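PDB 4N5H: Esterase/lipase, which probably hydrolyses carboxylic esters, and may also transfer acyl groups, as a serine esterase of the alpha/beta-hydrolase fold. Local coordinates for residues G144-G149 with C184-P189. The protein carries 1 engineered substitution. Sequence-based numbering, arbitrary orientation.
Sequences GDSAGG and CPVAEP
Ser146 carries OG anti to its backbone N (chi1 -161°), and Val186 sets CG2 anti to its own carbonyl carbon, beside its backbone N; these two torsions bring Ser146 OG and Val186 CG2 alongside each other at 3.9 Å. CG2 is a methyl carbon, which makes this a van der Waals contact; the hydroxyl's polar partner is His278 NE2, to which OG is hydrogen-bonded. A backbone hydrogen bond joins the segments: Val186 N donates to Ser146 O over 3.1 Å. It is nearly straight at the hydrogen (169°), yet the donor stands well above the carbonyl plane. Two residues before Val186, Cys184 O approaches Ser146 CA to 3.1 Å in a CA-H...O contact, so the 184-186 backbone follows the serine from its alpha carbon to its carbonyl oxygen. Between these two contacts, Pro185 CB rests on the backbone of Gly149, 4.1 Å from Gly149 C; a beta carbon on that glycine would collide with the proline. Pro185 also touches Ser249 and Leu252, and so lies between the first turn of helix 147-158 and helix 246-258. The positive phi of Ser146 (58°), in a tight turn from strand 140-145 into helix 147-158, and the Gly144-Ser146-Gly148 spacing fit the nucleophile elbow of alpha/beta hydrolases, with Ser146, His278 and Asp243 forming a probable catalytic triad.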
loop_
_atom_site.group_PDB
_atom_site.type_symbol
_atom_site.label_atom_id
_atom_site.label_comp_id
_atom_site.label_asym_id
_atom_site.label_seq_id
_atom_site.Cartn_x
_atom_site.Cartn_y
_atom_site.Cartn_z
ATOM N N GLY A 144 29.911 3.546 0.573
ATOM C CA GLY A 144 29.328 3.384 -0.736
ATOM C C GLY A 144 29.367 1.969 -1.210
ATOM O O GLY A 144 30.325 1.224 -0.918
ATOM N N ASP A 145 28.370 1.634 -2.044
ATOM C CA ASP A 145 28.307 0.267 -2.610
ATOM C C ASP A 145 28.459 0.277 -4.120
ATOM O O ASP A 145 27.836 1.116 -4.801
ATOM C CB ASP A 145 27.035 -0.483 -2.266
ATOM C CG ASP A 145 25.812 0.140 -2.801
ATOM O OD1 ASP A 145 25.187 -0.548 -3.695
ATOM O OD2 ASP A 145 25.422 1.242 -2.292
ATOM N N SER A 146 29.309 -0.642 -4.609
ATOM C CA SER A 146 29.570 -0.821 -6.075
ATOM C C SER A 146 30.130 0.465 -6.885
ATOM O O SER A 146 31.195 1.003 -6.539
ATOM C CB SER A 146 28.262 -1.452 -6.694
ATOM O OG SER A 146 28.553 -2.067 -7.967
ATOM N N ALA A 147 29.386 1.035 -7.865
ATOM C CA ALA A 147 29.731 2.376 -8.320
ATOM C C ALA A 147 29.718 3.444 -7.239
ATOM O O ALA A 147 30.534 4.364 -7.200
ATOM C CB ALA A 147 28.836 2.789 -9.452
ATOM N N GLY A 148 28.876 3.260 -6.198
ATOM C CA GLY A 148 28.933 4.147 -5.084
ATOM C C GLY A 148 30.213 3.971 -4.253
ATOM O O GLY A 148 30.634 4.947 -3.579
ATOM N N GLY A 149 30.776 2.757 -4.202
ATOM C CA GLY A 149 32.072 2.543 -3.584
ATOM C C GLY A 149 33.239 3.184 -4.359
ATOM O O GLY A 149 34.155 3.679 -3.782
ATOM N N CYS A 184 31.693 -3.992 -2.007
ATOM C CA CYS A 184 31.869 -4.483 -3.361
ATOM C C CYS A 184 32.165 -3.348 -4.351
ATOM O O CYS A 184 31.484 -3.171 -5.345
ATOM C CB CYS A 184 30.640 -5.262 -3.890
ATOM S SG CYS A 184 30.220 -6.682 -2.836
ATOM N N PRO A 185 33.208 -2.558 -4.038
ATOM C CA PRO A 185 33.421 -1.384 -4.869
ATOM C C PRO A 185 33.895 -1.756 -6.276
ATOM O O PRO A 185 34.541 -2.791 -6.462
ATOM C CB PRO A 185 34.561 -0.651 -4.184
ATOM C CG PRO A 185 35.275 -1.728 -3.483
ATOM C CD PRO A 185 34.173 -2.629 -2.942
ATOM N N VAL A 186 33.597 -0.882 -7.228
ATOM C CA VAL A 186 34.208 -0.884 -8.566
ATOM C C VAL A 186 35.234 0.240 -8.642
ATOM O O VAL A 186 35.079 1.192 -9.356
ATOM C CB VAL A 186 33.144 -0.903 -9.622
ATOM C CG1 VAL A 186 33.793 -1.153 -10.997
ATOM C CG2 VAL A 186 32.246 -2.096 -9.309
ATOM N N ALA A 187 36.231 0.144 -7.804
ATOM C CA ALA A 187 37.122 1.274 -7.629
ATOM C C ALA A 187 38.176 1.432 -8.725
ATOM O O ALA A 187 38.791 2.539 -8.819
ATOM C CB ALA A 187 37.755 1.256 -6.264
ATOM N N GLU A 188 38.358 0.366 -9.545
ATOM C CA GLU A 188 39.286 0.402 -10.678
ATOM C C GLU A 188 38.551 0.155 -11.988
ATOM O O GLU A 188 38.688 -0.921 -12.601
ATOM C CB GLU A 188 40.409 -0.625 -10.445
ATOM C CG GLU A 188 41.192 -0.412 -9.179
ATOM C CD GLU A 188 42.109 0.805 -9.260
ATOM O OE1 GLU A 188 42.939 0.884 -10.209
ATOM O OE2 GLU A 188 42.019 1.654 -8.403
ATOM N N PRO A 189 37.711 1.121 -12.418
ATOM C CA PRO A 189 36.834 0.862 -13.559
ATOM C C PRO A 189 37.645 0.541 -14.841
ATOM O O PRO A 189 37.129 -0.207 -15.719
ATOM C CB PRO A 189 36.079 2.139 -13.751
ATOM C CG PRO A 189 36.519 3.070 -12.816
ATOM C CD PRO A 189 37.322 2.387 -11.775
#